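Local coordinates for bifunctional purine biosynthetic protein ADE5,7 (Cryptococcus neoformans var. grubii serotype A, PDB 7LVO) that catalyses the second and fifth steps of de novo purine biosynthesis, this N-terminal part being the ligase that joins phosphoribosylamine to glycine with ATP, at residues R164-A176 / E209-K221. Numbering follows the deposited sequence.
Sequences RSFTSTQYEDAVA and EAFAALKSVMVDK
A Met-aromatic contact between Met-218 and Tyr-171 joins two nearly antiparallel helices of the ATP-grasp domain. Met-218 SD lies at the edge of the Tyr-171 ring, 5.4 Å from its centroid and 85° off the ring normal. The same sulfur touches Ala-174 CB at 3.9 Å. The methionine chain bends at its last torsion (chi3 69°), which brings CE against the first turn of the other helix, next to Tyr-171 CB at 3.9 Å. Gln-170 stands at the N-cap position of that helix; its side chain turns back, and OE1 accepts a hydrogen bond from Thr-167 N (3.0 Å). Val-219 CG2 makes a CH-pi contact over the centre of one face of the Tyr-171 ring, 4.0 Å from the centroid. Val-175 CG2, one turn farther along the tyrosine's own helix, sits toward the rim of the opposite face. Tyr-171 OH rests against Lys-215 CE at 3.5 Å in a van der Waals contact, without a hydrogen bond. Helices 171-179 and 207-218 pack side by side against one face of the antiparallel sheet with strands 163-167, 229-234 and 188-192; Leu-214 reaches Ile-190 and Met-218 reaches Val-230. Leu-214 CD1 also packs on Ala-174 CB at 3.7 Å. Farther along, Val-175 CG1 meets Phe-211 CD1 at 4.0 Å, with the two side chains at about a right angle. Val-175 O lies at the edge of the phenyl ring, in its plane.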
loop_
_atom_site.group_PDB
_atom_site.type_symbol
_atom_site.label_atom_id
_atom_site.label_comp_id
_atom_site.label_asym_id
_atom_site.label_seq_id
_atom_site.Cartn_x
_atom_site.Cartn_y
_atom_site.Cartn_z
ATOM N N ARG A 164 16.710 15.133 10.436
ATOM C CA ARG A 164 16.940 16.460 9.886
ATOM C C ARG A 164 16.910 16.333 8.366
ATOM O O ARG A 164 17.490 15.398 7.801
ATOM C CB ARG A 164 18.269 17.062 10.344
ATOM C CG ARG A 164 18.281 17.554 11.789
ATOM C CD ARG A 164 17.226 18.634 12.055
ATOM N NE ARG A 164 17.332 19.766 11.143
ATOM C CZ ARG A 164 16.420 20.095 10.234
ATOM N NH1 ARG A 164 15.289 19.417 10.107
ATOM N NH2 ARG A 164 16.645 21.135 9.437
ATOM N N SER A 165 16.232 17.268 7.711
ATOM C CA SER A 165 16.085 17.256 6.265
ATOM C C SER A 165 17.110 18.179 5.621
ATOM O O SER A 165 17.542 19.171 6.213
ATOM C CB SER A 165 14.673 17.680 5.858
ATOM O OG SER A 165 13.725 16.712 6.268
ATOM N N PHE A 166 17.499 17.835 4.395
ATOM C CA PHE A 166 18.497 18.587 3.655
ATOM C C PHE A 166 18.099 18.646 2.188
ATOM O O PHE A 166 17.427 17.748 1.676
ATOM C CB PHE A 166 19.892 17.954 3.776
ATOM C CG PHE A 166 20.370 17.799 5.189
ATOM C CD1 PHE A 166 20.048 16.670 5.922
ATOM C CD2 PHE A 166 21.148 18.780 5.782
ATOM C CE1 PHE A 166 20.488 16.524 7.224
ATOM C CE2 PHE A 166 21.594 18.637 7.083
ATOM C CZ PHE A 166 21.264 17.507 7.803
ATOM N N THR A 167 18.524 19.707 1.518
ATOM C CA THR A 167 18.362 19.844 0.078
ATOM C C THR A 167 19.631 19.375 -0.626
ATOM O O THR A 167 20.686 19.197 -0.011
ATOM C CB THR A 167 18.044 21.295 -0.304
ATOM O OG1 THR A 167 19.134 22.142 0.074
ATOM C CG2 THR A 167 16.769 21.760 0.390
ATOM N N SER A 168 19.514 19.177 -1.942
ATOM C CA SER A 168 20.650 18.673 -2.713
ATOM C C SER A 168 21.855 19.604 -2.623
ATOM O O SER A 168 23.000 19.145 -2.706
ATOM C CB SER A 168 20.245 18.466 -4.172
ATOM O OG SER A 168 19.778 19.674 -4.745
ATOM N N THR A 169 21.623 20.908 -2.453
ATOM C CA THR A 169 22.723 21.859 -2.355
ATOM C C THR A 169 23.372 21.872 -0.978
ATOM O O THR A 169 24.483 22.395 -0.836
ATOM C CB THR A 169 22.240 23.270 -2.701
ATOM O OG1 THR A 169 21.202 23.658 -1.792
ATOM C CG2 THR A 169 21.708 23.316 -4.128
ATOM N N GLN A 170 22.709 21.312 0.036
ATOM C CA GLN A 170 23.247 21.253 1.390
ATOM C C GLN A 170 24.042 19.977 1.648
ATOM O O GLN A 170 24.034 19.460 2.774
ATOM C CB GLN A 170 22.110 21.390 2.404
ATOM C CG GLN A 170 21.374 22.718 2.326
ATOM C CD GLN A 170 20.159 22.771 3.232
ATOM O OE1 GLN A 170 19.541 21.748 3.521
ATOM N NE2 GLN A 170 19.815 23.970 3.691
ATOM N N TYR A 171 24.736 19.459 0.631
ATOM C CA TYR A 171 25.536 18.254 0.816
ATOM C C TYR A 171 26.613 18.449 1.874
ATOM O O TYR A 171 26.966 17.498 2.581
ATOM C CB TYR A 171 26.165 17.840 -0.515
ATOM C CG TYR A 171 27.229 16.775 -0.393
ATOM C CD1 TYR A 171 26.889 15.447 -0.169
ATOM C CD2 TYR A 171 28.575 17.096 -0.512
ATOM C CE1 TYR A 171 27.861 14.470 -0.057
ATOM C CE2 TYR A 171 29.554 16.126 -0.404
ATOM C CZ TYR A 171 29.192 14.816 -0.177
ATOM O OH TYR A 171 30.167 13.848 -0.066
ATOM N N GLU A 172 27.143 19.668 2.002
ATOM C CA GLU A 172 28.143 19.931 3.032
ATOM C C GLU A 172 27.545 19.780 4.428
ATOM O O GLU A 172 28.175 19.208 5.325
ATOM C CB GLU A 172 28.726 21.333 2.848
ATOM C CG GLU A 172 29.555 21.510 1.584
ATOM C CD GLU A 172 30.913 20.843 1.676
ATOM O OE1 GLU A 172 31.208 20.224 2.722
ATOM O OE2 GLU A 172 31.691 20.938 0.702
ATOM N N ASP A 173 26.329 20.286 4.629
ATOM C CA ASP A 173 25.695 20.184 5.937
ATOM C C ASP A 173 25.313 18.745 6.253
ATOM O O ASP A 173 25.423 18.307 7.405
ATOM C CB ASP A 173 24.465 21.089 5.992
ATOM C CG ASP A 173 24.810 22.554 5.810
ATOM O OD1 ASP A 173 25.818 23.006 6.391
ATOM O OD2 ASP A 173 24.073 23.252 5.085
ATOM N N ALA A 174 24.862 17.993 5.247
ATOM C CA ALA A 174 24.490 16.602 5.479
ATOM C C ALA A 174 25.681 15.792 5.974
ATOM O O ALA A 174 25.526 14.885 6.803
ATOM C CB ALA A 174 23.918 15.990 4.200
ATOM N N VAL A 175 26.879 16.105 5.480
ATOM C CA VAL A 175 28.075 15.405 5.937
ATOM C C VAL A 175 28.412 15.811 7.367
ATOM O O VAL A 175 28.696 14.961 8.222
ATOM C CB VAL A 175 29.253 15.676 4.983
ATOM C CG1 VAL A 175 30.548 15.126 5.562
ATOM C CG2 VAL A 175 28.976 15.069 3.611
ATOM N N ALA A 176 28.393 17.117 7.647
ATOM C CA ALA A 176 28.681 17.582 8.997
ATOM C C ALA A 176 27.688 17.022 10.006
ATOM O O ALA A 176 28.055 16.754 11.156
ATOM C CB ALA A 176 28.665 19.110 9.038
ATOM N N GLU A 209 29.684 4.277 5.072
ATOM C CA GLU A 209 28.616 4.009 4.117
ATOM C C GLU A 209 27.592 5.134 4.073
ATOM O O GLU A 209 26.904 5.287 3.057
ATOM C CB GLU A 209 27.928 2.687 4.456
ATOM C CG GLU A 209 28.881 1.508 4.570
ATOM C CD GLU A 209 28.162 0.196 4.794
ATOM O OE1 GLU A 209 26.934 0.144 4.558
ATOM O OE2 GLU A 209 28.824 -0.779 5.210
ATOM N N ALA A 210 27.478 5.921 5.145
ATOM C CA ALA A 210 26.542 7.040 5.149
ATOM C C ALA A 210 27.039 8.174 4.260
ATOM O O ALA A 210 26.274 8.741 3.471
ATOM C CB ALA A 210 26.314 7.530 6.578
ATOM N N PHE A 211 28.323 8.520 4.375
ATOM C CA PHE A 211 28.883 9.558 3.514
ATOM C C PHE A 211 28.801 9.153 2.046
ATOM O O PHE A 211 28.507 9.985 1.178
ATOM C CB PHE A 211 30.329 9.850 3.913
ATOM C CG PHE A 211 30.512 10.110 5.381
ATOM C CD1 PHE A 211 29.929 11.214 5.983
ATOM C CD2 PHE A 211 31.278 9.257 6.158
ATOM C CE1 PHE A 211 30.098 11.456 7.335
ATOM C CE2 PHE A 211 31.450 9.493 7.511
ATOM C CZ PHE A 211 30.859 10.594 8.099
ATOM N N ALA A 212 29.059 7.881 1.748
ATOM C CA ALA A 212 28.908 7.405 0.378
ATOM C C ALA A 212 27.450 7.442 -0.057
ATOM O O ALA A 212 27.143 7.820 -1.197
ATOM C CB ALA A 212 29.473 5.992 0.247
ATOM N N ALA A 213 26.534 7.056 0.836
ATOM C CA ALA A 213 25.115 7.087 0.511
ATOM C C ALA A 213 24.598 8.506 0.308
ATOM O O ALA A 213 23.594 8.690 -0.388
ATOM C CB ALA A 213 24.308 6.389 1.607
ATOM N N LEU A 214 25.256 9.507 0.893
ATOM C CA LEU A 214 24.840 10.889 0.680
ATOM C C LEU A 214 25.284 11.403 -0.685
ATOM O O LEU A 214 24.546 12.146 -1.342
ATOM C CB LEU A 214 25.392 11.789 1.787
ATOM C CG LEU A 214 24.800 11.598 3.184
ATOM C CD1 LEU A 214 25.421 12.585 4.164
ATOM C CD2 LEU A 214 23.287 11.751 3.150
ATOM N N LYS A 215 26.486 11.023 -1.126
ATOM C CA LYS A 215 26.956 11.451 -2.440
ATOM C C LYS A 215 26.217 10.734 -3.562
ATOM O O LYS A 215 26.057 11.293 -4.653
ATOM C CB LYS A 215 28.462 11.223 -2.566
ATOM C CG LYS A 215 29.007 11.444 -3.969
ATOM C CD LYS A 215 30.526 11.422 -3.990
ATOM C CE LYS A 215 31.106 12.599 -3.223
ATOM N NZ LYS A 215 32.595 12.613 -3.265
ATOM N N SER A 216 25.762 9.503 -3.318
ATOM C CA SER A 216 25.039 8.763 -4.344
ATOM C C SER A 216 23.632 9.304 -4.565
ATOM O O SER A 216 23.041 9.041 -5.617
ATOM C CB SER A 216 24.969 7.281 -3.969
ATOM O OG SER A 216 24.349 7.102 -2.705
ATOM N N VAL A 217 23.087 10.049 -3.603
ATOM C CA VAL A 217 21.747 10.598 -3.723
ATOM C C VAL A 217 21.748 12.103 -3.953
ATOM O O VAL A 217 20.841 12.613 -4.623
ATOM C CB VAL A 217 20.908 10.241 -2.476
ATOM C CG1 VAL A 217 19.500 10.798 -2.602
ATOM C CG2 VAL A 217 20.882 8.735 -2.262
ATOM N N MET A 218 22.736 12.828 -3.432
ATOM C CA MET A 218 22.789 14.279 -3.548
ATOM C C MET A 218 23.731 14.754 -4.645
ATOM O O MET A 218 23.437 15.749 -5.314
ATOM C CB MET A 218 23.219 14.894 -2.210
ATOM C CG MET A 218 22.378 14.440 -1.025
ATOM S SD MET A 218 22.898 15.163 0.544
ATOM C CE MET A 218 22.428 16.874 0.306
ATOM N N VAL A 219 24.853 14.067 -4.847
ATOM C CA VAL A 219 25.824 14.452 -5.866
ATOM C C VAL A 219 25.536 13.684 -7.148
ATOM O O VAL A 219 25.029 14.249 -8.123
ATOM C CB VAL A 219 27.265 14.201 -5.384
ATOM C CG1 VAL A 219 28.259 14.499 -6.498
ATOM C CG2 VAL A 219 27.565 15.043 -4.155
ATOM N N ASP A 220 25.859 12.389 -7.158
ATOM C CA ASP A 220 25.602 11.574 -8.341
ATOM C C ASP A 220 24.113 11.471 -8.636
ATOM O O ASP A 220 23.721 11.268 -9.790
ATOM C CB ASP A 220 26.202 10.180 -8.159
ATOM C CG ASP A 220 27.706 10.212 -7.974
ATOM O OD1 ASP A 220 28.161 10.491 -6.846
ATOM O OD2 ASP A 220 28.432 9.961 -8.958
ATOM N N LYS A 221 23.273 11.603 -7.612
ATOM C CA LYS A 221 21.822 11.541 -7.757
ATOM C C LYS A 221 21.405 10.263 -8.489
ATOM O O LYS A 221 20.888 10.278 -9.607
ATOM C CB LYS A 221 21.303 12.788 -8.479
ATOM C CG LYS A 221 21.727 14.100 -7.827
ATOM C CD LYS A 221 20.541 15.036 -7.608
ATOM C CE LYS A 221 19.920 15.483 -8.926
ATOM N NZ LYS A 221 18.752 16.387 -8.709
#